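Long-range contacts in HpcH/HpaI aldolase/citrate lyase family protein (Burkholderia cenocepacia, PDB 4MF4), which belongs to the HpcH/HpaI aldolase/citrate lyase family and folds as a closed barrel of eight parallel strands, of the TIM-barrel type: residues P26-L32 with Y48-D54; T103-I109 with A160-E166; H117-T122 with D131-G135; A225-G231 with Y244-S250. All coordinates share one frame. Residues are numbered along the deposited sequence.

Contact 1 of 4, residues P26-L32 with Y48-D54; sequences PLYGLWL and YDWLCID
Alternation along parallel strands sorts side chains onto two faces. Strands 27-32 and 50-54 are extended, their axes 4.7 Å apart at 27°, pairing G29 with W50, L30 with L51, W31 with C52 and L32 with I53. W50, W31 and C52 share a face with G29; L30, L51, L32 and I53 take the other. The hydrogen-bond ladder includes W50 N to Y28 O (3.1 Å) and L32 N to C52 O (2.7 Å). Chi1 of W50 is p (56°), laying the indole over G29, where a CB would clash; G29 CA is 3.3 Å from its five-membered ring centroid, and W50 NE1 donates to L27 O (2.9 Å). W31, chi1 -142°, covers C52, with C52 SG 3.8 Å from its six-membered ring centroid, while W31 NE1 donates to D54 OD2 (3.2 Å); D54 also holds E56 and R84. L30 (t, p) sets CB 4.0 Å from the Y48 ring centroid. D49 (m) accepts Y28 N at OD2 (2.8 Å). Joined through helix 37-43, they form a TIM-barrel beta-alpha-beta unit.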
# COMPACT_ATOMS: atom_id res chain seq x y z
N PRO A 26 -33.80 -17.57 7.98
CA PRO A 26 -32.41 -17.73 7.59
C PRO A 26 -31.74 -16.41 7.23
O PRO A 26 -32.40 -15.49 6.70
CB PRO A 26 -32.50 -18.59 6.31
CG PRO A 26 -33.92 -19.07 6.24
CD PRO A 26 -34.71 -18.00 6.91
N LEU A 27 -30.44 -16.33 7.49
CA LEU A 27 -29.65 -15.18 7.13
C LEU A 27 -28.46 -15.62 6.29
O LEU A 27 -27.59 -16.36 6.78
CB LEU A 27 -29.20 -14.46 8.41
CG LEU A 27 -30.32 -14.04 9.36
CD1 LEU A 27 -29.79 -13.65 10.72
CD2 LEU A 27 -31.04 -12.83 8.74
N TYR A 28 -28.42 -15.20 5.04
CA TYR A 28 -27.47 -15.73 4.06
C TYR A 28 -26.26 -14.81 3.91
O TYR A 28 -26.37 -13.58 3.78
CB TYR A 28 -28.16 -15.94 2.72
CG TYR A 28 -29.30 -16.94 2.78
CD1 TYR A 28 -29.04 -18.29 2.89
CD2 TYR A 28 -30.62 -16.52 2.72
CE1 TYR A 28 -30.07 -19.22 2.97
CE2 TYR A 28 -31.68 -17.43 2.79
CZ TYR A 28 -31.39 -18.79 2.92
OH TYR A 28 -32.39 -19.74 3.02
N GLY A 29 -25.08 -15.44 3.89
CA GLY A 29 -23.82 -14.70 3.93
C GLY A 29 -22.92 -15.17 2.82
O GLY A 29 -23.14 -16.21 2.20
N LEU A 30 -21.88 -14.39 2.56
CA LEU A 30 -20.87 -14.79 1.61
C LEU A 30 -19.52 -14.55 2.33
O LEU A 30 -19.40 -13.55 3.02
CB LEU A 30 -21.02 -13.87 0.40
CG LEU A 30 -20.29 -14.18 -0.89
CD1 LEU A 30 -20.77 -15.53 -1.50
CD2 LEU A 30 -20.54 -13.02 -1.86
N TRP A 31 -18.56 -15.47 2.18
CA TRP A 31 -17.21 -15.35 2.69
C TRP A 31 -16.38 -14.49 1.75
O TRP A 31 -16.40 -14.71 0.52
CB TRP A 31 -16.55 -16.74 2.75
CG TRP A 31 -15.71 -16.93 3.92
CD1 TRP A 31 -14.35 -17.02 3.95
CD2 TRP A 31 -16.16 -17.11 5.27
NE1 TRP A 31 -13.93 -17.21 5.25
CE2 TRP A 31 -15.03 -17.26 6.07
CE3 TRP A 31 -17.42 -17.12 5.87
CZ2 TRP A 31 -15.11 -17.46 7.44
CZ3 TRP A 31 -17.50 -17.30 7.24
CH2 TRP A 31 -16.36 -17.47 8.01
N LEU A 32 -15.66 -13.52 2.32
CA LEU A 32 -14.79 -12.67 1.54
C LEU A 32 -13.34 -13.01 1.86
O LEU A 32 -12.82 -12.60 2.89
CB LEU A 32 -15.05 -11.19 1.80
CG LEU A 32 -16.48 -10.67 1.66
CD1 LEU A 32 -16.50 -9.18 1.97
CD2 LEU A 32 -17.05 -10.94 0.28
N TYR A 48 -26.92 -10.20 -0.17
CA TYR A 48 -26.72 -11.10 1.00
C TYR A 48 -27.08 -10.35 2.29
O TYR A 48 -26.94 -9.11 2.39
CB TYR A 48 -25.28 -11.60 1.05
CG TYR A 48 -25.05 -12.70 0.05
CD1 TYR A 48 -24.83 -12.43 -1.27
CD2 TYR A 48 -25.05 -14.03 0.46
CE1 TYR A 48 -24.69 -13.47 -2.21
CE2 TYR A 48 -24.87 -15.06 -0.45
CZ TYR A 48 -24.70 -14.78 -1.77
OH TYR A 48 -24.47 -15.80 -2.64
N ASP A 49 -27.53 -11.10 3.29
CA ASP A 49 -27.79 -10.51 4.63
C ASP A 49 -26.48 -10.13 5.35
O ASP A 49 -26.44 -9.15 6.11
CB ASP A 49 -28.62 -11.47 5.45
CG ASP A 49 -29.91 -11.84 4.73
OD1 ASP A 49 -30.64 -10.88 4.38
OD2 ASP A 49 -30.15 -13.06 4.43
N TRP A 50 -25.42 -10.92 5.15
CA TRP A 50 -24.13 -10.60 5.78
C TRP A 50 -22.97 -10.96 4.88
O TRP A 50 -23.12 -11.79 3.99
CB TRP A 50 -24.01 -11.28 7.17
CG TRP A 50 -24.19 -12.76 7.15
CD1 TRP A 50 -25.37 -13.45 7.04
CD2 TRP A 50 -23.16 -13.74 7.23
NE1 TRP A 50 -25.13 -14.80 7.04
CE2 TRP A 50 -23.77 -15.01 7.15
CE3 TRP A 50 -21.77 -13.67 7.33
CZ2 TRP A 50 -23.06 -16.19 7.20
CZ3 TRP A 50 -21.06 -14.86 7.42
CH2 TRP A 50 -21.72 -16.11 7.32
N LEU A 51 -21.82 -10.32 5.10
CA LEU A 51 -20.60 -10.61 4.38
C LEU A 51 -19.46 -10.76 5.37
O LEU A 51 -19.34 -9.95 6.28
CB LEU A 51 -20.25 -9.48 3.41
CG LEU A 51 -21.25 -9.13 2.31
CD1 LEU A 51 -20.85 -7.85 1.57
CD2 LEU A 51 -21.33 -10.25 1.31
N CYS A 52 -18.65 -11.80 5.24
CA CYS A 52 -17.58 -12.07 6.25
C CYS A 52 -16.19 -11.70 5.75
O CYS A 52 -15.73 -12.26 4.75
CB CYS A 52 -17.59 -13.52 6.71
SG CYS A 52 -16.47 -13.79 8.09
N ILE A 53 -15.55 -10.77 6.41
CA ILE A 53 -14.14 -10.43 6.13
C ILE A 53 -13.30 -11.35 6.99
O ILE A 53 -13.27 -11.23 8.20
CB ILE A 53 -13.84 -8.96 6.44
CG1 ILE A 53 -14.71 -8.04 5.58
CG2 ILE A 53 -12.36 -8.61 6.21
CD1 ILE A 53 -14.87 -6.67 6.20
N ASP A 54 -12.61 -12.30 6.36
CA ASP A 54 -11.86 -13.32 7.12
C ASP A 54 -10.41 -12.86 7.43
O ASP A 54 -9.70 -12.55 6.52
CB ASP A 54 -11.80 -14.57 6.30
CG ASP A 54 -11.18 -15.73 7.05
OD1 ASP A 54 -11.04 -15.68 8.29
OD2 ASP A 54 -10.96 -16.76 6.38
O HOH W 1 -32.61 -13.55 3.88

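Contact 2 of 4, residues T103-I109 with A160-E166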
# COMPACT_ATOMS: atom_id res chain seq x y z
N THR A 103 -20.03 -7.33 14.57
CA THR A 103 -20.27 -8.75 14.70
C THR A 103 -18.94 -9.47 14.46
O THR A 103 -18.28 -9.28 13.42
CB THR A 103 -21.35 -9.25 13.72
OG1 THR A 103 -22.58 -8.52 13.88
CG2 THR A 103 -21.60 -10.73 13.92
N LEU A 104 -18.52 -10.25 15.43
CA LEU A 104 -17.23 -10.93 15.39
C LEU A 104 -17.42 -12.42 15.46
O LEU A 104 -18.29 -12.92 16.22
CB LEU A 104 -16.41 -10.51 16.59
CG LEU A 104 -15.87 -9.11 16.65
CD1 LEU A 104 -14.85 -9.02 17.78
CD2 LEU A 104 -15.29 -8.70 15.31
N MET A 105 -16.65 -13.14 14.65
CA MET A 105 -16.60 -14.59 14.71
C MET A 105 -15.25 -15.01 15.32
O MET A 105 -14.19 -14.58 14.87
CB MET A 105 -16.76 -15.22 13.33
CG MET A 105 -16.85 -16.75 13.41
SD MET A 105 -17.05 -17.56 11.83
CE MET A 105 -18.41 -16.66 11.12
N PHE A 106 -15.31 -15.87 16.34
CA PHE A 106 -14.10 -16.43 16.98
C PHE A 106 -13.89 -17.90 16.56
O PHE A 106 -14.79 -18.76 16.72
CB PHE A 106 -14.26 -16.35 18.50
CG PHE A 106 -14.23 -14.97 19.03
CD1 PHE A 106 -15.37 -14.17 19.00
CD2 PHE A 106 -13.04 -14.44 19.51
CE1 PHE A 106 -15.34 -12.88 19.51
CE2 PHE A 106 -13.00 -13.16 20.00
CZ PHE A 106 -14.16 -12.37 19.99
N PRO A 107 -12.71 -18.20 16.02
CA PRO A 107 -12.39 -19.55 15.61
C PRO A 107 -12.11 -20.43 16.82
O PRO A 107 -11.86 -19.93 17.90
CB PRO A 107 -11.10 -19.39 14.79
CG PRO A 107 -10.50 -18.12 15.18
CD PRO A 107 -11.60 -17.25 15.78
N CYS A 108 -12.08 -21.73 16.62
CA CYS A 108 -11.51 -22.58 17.66
C CYS A 108 -12.08 -22.35 19.07
O CYS A 108 -11.30 -22.18 20.01
CB CYS A 108 -9.99 -22.32 17.80
SG CYS A 108 -8.94 -22.36 16.32
N ILE A 109 -13.39 -22.36 19.25
CA ILE A 109 -13.93 -22.19 20.61
C ILE A 109 -14.28 -23.61 21.09
O ILE A 109 -15.14 -24.26 20.50
CB ILE A 109 -15.19 -21.30 20.63
CG1 ILE A 109 -14.85 -19.84 20.26
CG2 ILE A 109 -15.90 -21.37 21.98
CD1 ILE A 109 -14.01 -19.08 21.25
N ALA A 160 -22.29 -8.31 18.55
CA ALA A 160 -22.66 -9.71 18.49
C ALA A 160 -21.46 -10.64 18.40
O ALA A 160 -20.48 -10.33 17.76
CB ALA A 160 -23.59 -9.94 17.33
N VAL A 161 -21.57 -11.78 19.09
CA VAL A 161 -20.49 -12.75 19.15
C VAL A 161 -20.96 -14.08 18.55
O VAL A 161 -21.97 -14.66 18.96
CB VAL A 161 -19.99 -12.96 20.59
CG1 VAL A 161 -18.98 -14.11 20.69
CG2 VAL A 161 -19.42 -11.66 21.16
N ILE A 162 -20.20 -14.55 17.58
CA ILE A 162 -20.37 -15.86 16.94
C ILE A 162 -19.15 -16.72 17.30
O ILE A 162 -17.97 -16.31 17.09
CB ILE A 162 -20.41 -15.74 15.40
CG1 ILE A 162 -21.47 -14.74 14.96
CG2 ILE A 162 -20.69 -17.11 14.79
CD1 ILE A 162 -21.49 -14.42 13.47
N VAL A 163 -19.42 -17.90 17.87
CA VAL A 163 -18.35 -18.84 18.26
C VAL A 163 -18.32 -20.03 17.29
O VAL A 163 -19.34 -20.66 17.02
CB VAL A 163 -18.49 -19.32 19.71
CG1 VAL A 163 -18.32 -18.12 20.63
CG2 VAL A 163 -19.82 -20.00 20.01
N GLN A 164 -17.15 -20.30 16.75
CA GLN A 164 -17.02 -21.38 15.83
C GLN A 164 -16.72 -22.65 16.64
O GLN A 164 -15.78 -22.68 17.42
CB GLN A 164 -15.94 -21.06 14.79
CG GLN A 164 -15.92 -22.03 13.66
CD GLN A 164 -15.12 -21.52 12.42
OE1 GLN A 164 -14.58 -20.41 12.39
NE2 GLN A 164 -15.00 -22.38 11.43
N VAL A 165 -17.55 -23.68 16.47
CA VAL A 165 -17.38 -24.93 17.21
C VAL A 165 -16.81 -25.94 16.22
O VAL A 165 -17.47 -26.35 15.28
CB VAL A 165 -18.70 -25.41 17.81
CG1 VAL A 165 -18.48 -26.66 18.64
CG2 VAL A 165 -19.31 -24.32 18.68
N GLU A 166 -15.57 -26.32 16.40
CA GLU A 166 -14.92 -27.02 15.30
C GLU A 166 -13.93 -28.08 15.73
O GLU A 166 -13.06 -28.46 14.96
CB GLU A 166 -14.29 -26.03 14.31
CG GLU A 166 -13.19 -25.15 14.86
CD GLU A 166 -12.87 -23.99 13.91
OE1 GLU A 166 -13.28 -24.10 12.72
OE2 GLU A 166 -12.24 -22.98 14.35
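In a parallel barrel each strand is zipped to the next by hydrogen bonds from alternate residues, and the pattern is best followed until it breaks. T103 starts the pairing beside A160. Its CG2 touches I162 CD1 at 3.7 Å, while its hydroxyl bonds to N14. L104 uses both backbone groups: L104 N donates to A160 O (3.0 Å) and L104 O accepts I162 N (2.9 Å). M105, paired with I162, extends a t, t side chain whose CG packs on I162 CG2 at 4.1 Å. F106 repeats the role of L104, with F106 N to I162 O and Q164 N to F106 O both 2.8 Å, and its CD1 meets V161 CG1 at 4.0 Å. Past P107 the break comes at C108, where the alternation would call for an NH to Q164 O but the backbone turns with left-handed helical torsions (51/51). With this turn C108 N bonds to E166 OE2 (2.6 Å), and Q164 O is taken instead by I109 N (3.0 Å), one residue later. I109 CG1 settles 3.7 Å from V163 CB. Around the pair, M105 and I162 pack on F187 of strand 185-188, I162 also meets V82 of strand 80-84, the Q164 amide oxygen bonds to R84, and L104 and F106 lean on V93 in helix 90-98.

Contact 3 of 4, residues H117-T122 with D131-G135; sequences HAVRLT and DGLRG
L133 lays CD1 over one face of the R120 guanidinium, while L133 CD2 is 3.4 Å from R120 NH2. R120 (m, t, p, with chi4 near 180°) donates from NE to D131 O (3.0 Å) and weakly from NH2 to the same oxygen (3.3 Å). The D131 carboxylate adds a long ion pair, R120 NE to D131 OD2 at 3.7 Å, through charge alone. R120 and G132 face each other with CA atoms 4.7 Å apart, L121 and L133 at 4.8 Å. R120 O, in the last helical turn, accepts L133 N (2.8 Å), so a loop, extended at G132 (-61/143), returning past the C-terminal end of a barrel helix is held by one residue's carbonyl and side chain. A water joins T122 O (2.8 Å) to R134 NH1 (3.0 Å). L121 CD2 meets L133 CD1 at 4.0 Å. Around the end of helix 112-121, L121 packs on V93 of helix 90-98, T122 meets L104 and F106 of strand 103-106, and R134 bonds to Y151.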
# COMPACT_ATOMS: atom_id res chain seq x y z
N HIS A 117 -14.67 -15.93 27.68
CA HIS A 117 -13.51 -15.02 27.49
C HIS A 117 -13.70 -14.19 26.20
O HIS A 117 -13.53 -12.99 26.20
CB HIS A 117 -12.21 -15.81 27.48
CG HIS A 117 -10.99 -14.95 27.32
ND1 HIS A 117 -10.13 -15.04 26.25
CD2 HIS A 117 -10.53 -13.92 28.07
CE1 HIS A 117 -9.16 -14.15 26.37
NE2 HIS A 117 -9.39 -13.45 27.46
N ALA A 118 -14.15 -14.82 25.14
CA ALA A 118 -14.39 -14.18 23.86
C ALA A 118 -15.40 -13.06 24.03
O ALA A 118 -15.15 -11.93 23.62
CB ALA A 118 -14.88 -15.22 22.85
N VAL A 119 -16.46 -13.34 24.76
CA VAL A 119 -17.46 -12.32 25.08
C VAL A 119 -16.90 -11.17 25.89
O VAL A 119 -17.16 -10.03 25.55
CB VAL A 119 -18.70 -12.90 25.83
CG1 VAL A 119 -19.66 -11.79 26.30
CG2 VAL A 119 -19.47 -13.84 24.92
N ARG A 120 -16.17 -11.46 26.96
CA ARG A 120 -15.56 -10.43 27.81
C ARG A 120 -14.72 -9.46 27.02
O ARG A 120 -14.70 -8.27 27.29
CB ARG A 120 -14.64 -11.06 28.89
CG ARG A 120 -15.35 -11.85 29.99
CD ARG A 120 -14.32 -12.46 30.95
NE ARG A 120 -13.65 -11.39 31.69
CZ ARG A 120 -12.60 -11.53 32.49
NH1 ARG A 120 -12.03 -12.72 32.67
NH2 ARG A 120 -12.10 -10.46 33.12
N LEU A 121 -13.97 -9.99 26.05
CA LEU A 121 -13.09 -9.20 25.23
C LEU A 121 -13.86 -8.21 24.39
O LEU A 121 -13.30 -7.19 24.00
CB LEU A 121 -12.20 -10.04 24.32
CG LEU A 121 -11.12 -10.92 24.96
CD1 LEU A 121 -10.44 -11.66 23.82
CD2 LEU A 121 -10.07 -10.17 25.77
N THR A 122 -15.14 -8.46 24.16
CA THR A 122 -15.99 -7.53 23.39
C THR A 122 -16.83 -6.53 24.17
O THR A 122 -17.51 -5.69 23.55
CB THR A 122 -16.95 -8.29 22.43
OG1 THR A 122 -18.05 -8.86 23.16
CG2 THR A 122 -16.21 -9.33 21.66
N ASP A 131 -17.33 -7.80 34.32
CA ASP A 131 -16.01 -8.31 34.01
C ASP A 131 -15.53 -7.97 32.57
O ASP A 131 -14.66 -8.64 32.06
CB ASP A 131 -15.96 -9.82 34.24
CG ASP A 131 -16.90 -10.60 33.33
OD1 ASP A 131 -17.68 -10.01 32.56
OD2 ASP A 131 -16.86 -11.83 33.40
N GLY A 132 -16.08 -6.94 31.96
CA GLY A 132 -15.72 -6.60 30.57
C GLY A 132 -14.26 -6.28 30.45
O GLY A 132 -13.70 -5.65 31.35
N LEU A 133 -13.65 -6.69 29.34
CA LEU A 133 -12.24 -6.45 29.12
C LEU A 133 -11.95 -5.53 27.93
O LEU A 133 -10.79 -5.28 27.61
CB LEU A 133 -11.50 -7.76 28.94
CG LEU A 133 -11.34 -8.65 30.16
CD1 LEU A 133 -10.55 -9.87 29.78
CD2 LEU A 133 -10.64 -7.93 31.31
N ARG A 134 -12.99 -4.98 27.30
CA ARG A 134 -12.77 -4.06 26.19
C ARG A 134 -12.16 -2.70 26.63
O ARG A 134 -12.69 -2.00 27.48
CB ARG A 134 -14.05 -3.83 25.40
CG ARG A 134 -13.77 -3.11 24.09
CD ARG A 134 -15.01 -2.81 23.29
NE ARG A 134 -14.60 -1.98 22.15
CZ ARG A 134 -15.40 -1.45 21.24
NH1 ARG A 134 -16.71 -1.71 21.23
NH2 ARG A 134 -14.84 -0.70 20.28
N GLY A 135 -11.06 -2.33 25.97
CA GLY A 135 -10.33 -1.09 26.24
C GLY A 135 -11.00 0.10 25.61
O GLY A 135 -11.54 0.01 24.51
O HOH W 2 -18.47 -3.10 23.17

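Contact 4 of 4, residues A225-G231 with Y244-S250; sequences AVGIFAG and YRLITVS
In this beta-alpha-beta unit of the TIM barrel, parallel strands 225-230 and 246-250 lie 4.6 Å apart at 10°, linked through helix 233-242. G227 pairs with L246, I228 with I247, F229 with T248 and A230 with V249. At G227, where a CB would run into L246, the lack of a side chain lets the strands close in, G227 CA lying 4.0 Å from L246 CA. A prominent bump is Y244 (chi1 m), whose ring fills a hollow lined by V226 CG1, 3.6 Å from Y244 CD1, and by I228 (t, t), whose CD1 lies 4.0 Å from the ring centroid over its face. Y239 meets the Y244 ring edge-to-face. On the face of L246, F229 (chi1 t) reaches both T248 and S250, with F229 CD2 3.6 Å from T248 CG2 and F229 CZ 3.8 Å from S250 CA; W31 meets its ring edge-to-face. V226 O receives both R245 N (2.9 Å) and L246 N (3.1 Å). T248 (chi1 m) donates twice to I228 O, from T248 N at 2.9 Å and T248 OG1 at 3.2 Å.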
# COMPACT_ATOMS: atom_id res chain seq x y z
N ALA A 225 -29.21 -19.19 17.64
CA ALA A 225 -28.94 -19.39 16.24
C ALA A 225 -27.76 -20.29 15.96
O ALA A 225 -26.74 -20.18 16.62
CB ALA A 225 -28.69 -18.06 15.55
N VAL A 226 -27.92 -21.18 14.97
CA VAL A 226 -26.78 -21.93 14.46
C VAL A 226 -26.43 -21.54 13.03
O VAL A 226 -27.30 -21.33 12.22
CB VAL A 226 -27.03 -23.42 14.57
CG1 VAL A 226 -25.78 -24.20 14.20
CG2 VAL A 226 -27.46 -23.72 16.01
N GLY A 227 -25.13 -21.45 12.76
CA GLY A 227 -24.63 -21.11 11.43
C GLY A 227 -23.72 -22.20 10.90
O GLY A 227 -23.28 -23.06 11.66
N ILE A 228 -23.37 -22.10 9.62
CA ILE A 228 -22.62 -23.13 8.94
C ILE A 228 -22.05 -22.57 7.65
O ILE A 228 -22.63 -21.65 7.02
CB ILE A 228 -23.54 -24.37 8.67
CG1 ILE A 228 -22.72 -25.58 8.19
CG2 ILE A 228 -24.64 -23.99 7.73
CD1 ILE A 228 -23.44 -26.91 8.29
N PHE A 229 -20.88 -23.10 7.28
CA PHE A 229 -20.26 -22.78 6.01
C PHE A 229 -20.69 -23.87 5.05
O PHE A 229 -20.35 -25.04 5.26
CB PHE A 229 -18.71 -22.77 6.12
CG PHE A 229 -18.02 -22.32 4.85
CD1 PHE A 229 -17.71 -23.25 3.86
CD2 PHE A 229 -17.79 -20.99 4.60
CE1 PHE A 229 -17.12 -22.85 2.66
CE2 PHE A 229 -17.21 -20.58 3.41
CZ PHE A 229 -16.87 -21.52 2.44
N ALA A 230 -21.41 -23.49 3.98
CA ALA A 230 -21.80 -24.43 2.92
C ALA A 230 -20.83 -24.26 1.74
O ALA A 230 -20.53 -23.11 1.31
CB ALA A 230 -23.23 -24.18 2.49
N GLY A 231 -20.34 -25.40 1.23
CA GLY A 231 -19.41 -25.42 0.08
C GLY A 231 -20.09 -25.27 -1.27
O GLY A 231 -19.45 -24.99 -2.23
N TYR A 244 -30.61 -24.73 10.23
CA TYR A 244 -29.58 -23.75 10.35
C TYR A 244 -30.13 -22.39 9.88
O TYR A 244 -30.87 -22.32 8.89
CB TYR A 244 -28.38 -24.10 9.47
CG TYR A 244 -27.58 -25.29 9.93
CD1 TYR A 244 -26.49 -25.14 10.82
CD2 TYR A 244 -27.91 -26.57 9.50
CE1 TYR A 244 -25.76 -26.25 11.26
CE2 TYR A 244 -27.18 -27.66 9.91
CZ TYR A 244 -26.12 -27.50 10.79
OH TYR A 244 -25.41 -28.62 11.17
N ARG A 245 -29.72 -21.33 10.56
CA ARG A 245 -30.12 -19.94 10.22
C ARG A 245 -29.01 -19.08 9.54
O ARG A 245 -29.24 -18.48 8.46
CB ARG A 245 -30.66 -19.28 11.45
CG ARG A 245 -32.00 -19.90 11.86
CD ARG A 245 -32.64 -19.11 12.95
NE ARG A 245 -32.94 -17.78 12.42
CZ ARG A 245 -32.80 -16.65 13.10
NH1 ARG A 245 -32.34 -16.67 14.36
NH2 ARG A 245 -33.07 -15.51 12.51
N LEU A 246 -27.80 -19.09 10.09
CA LEU A 246 -26.73 -18.25 9.50
C LEU A 246 -25.90 -19.08 8.54
O LEU A 246 -24.90 -19.74 8.91
CB LEU A 246 -25.86 -17.67 10.60
CG LEU A 246 -24.90 -16.59 10.15
CD1 LEU A 246 -25.56 -15.21 10.22
CD2 LEU A 246 -23.65 -16.58 10.99
N ILE A 247 -26.32 -19.05 7.27
CA ILE A 247 -25.79 -19.96 6.28
C ILE A 247 -24.89 -19.21 5.31
O ILE A 247 -25.34 -18.25 4.69
CB ILE A 247 -26.92 -20.64 5.50
CG1 ILE A 247 -27.77 -21.48 6.46
CG2 ILE A 247 -26.34 -21.52 4.41
CD1 ILE A 247 -29.00 -22.11 5.83
N THR A 248 -23.63 -19.64 5.22
CA THR A 248 -22.65 -19.07 4.31
C THR A 248 -22.76 -19.82 2.99
O THR A 248 -22.56 -21.02 2.97
CB THR A 248 -21.18 -19.27 4.79
OG1 THR A 248 -21.03 -18.99 6.18
CG2 THR A 248 -20.25 -18.38 4.05
N VAL A 249 -23.05 -19.11 1.90
CA VAL A 249 -23.14 -19.68 0.55
C VAL A 249 -21.77 -19.59 -0.12
O VAL A 249 -21.55 -18.80 -1.06
CB VAL A 249 -24.26 -18.99 -0.30
CG1 VAL A 249 -24.52 -19.77 -1.57
CG2 VAL A 249 -25.57 -18.86 0.44
N SER A 250 -20.84 -20.39 0.40
CA SER A 250 -19.46 -20.45 -0.06
C SER A 250 -18.73 -19.09 0.01
O SER A 250 -19.01 -18.28 0.88
CB SER A 250 -19.40 -21.09 -1.46
OG SER A 250 -18.08 -21.46 -1.85

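In the fold
Followed from the N terminus, the chain closes its first loop at contact 1, which brings strand 50-54 beside strand 27-32 across helix 37-43. Contact 2 then opens and spans the longest excursion, and contact 3 falls within it, tying the end of helix 112-121 to the loop that follows; F106 and L104 touch T122, so helix 112-121 packs against the strand that precedes it. Contact 4 comes last, in series with the others, and spans helix 233-242. Strand 246-251 then meets strand 27-32, where the backbones of L27 and G29 hydrogen-bond to those of R245 and V249, sealing the barrel. Inside it, W31 of contact 1 touches M105 of contact 2, and I162 touches L246 of contact 4. Contact 3 lies farther out.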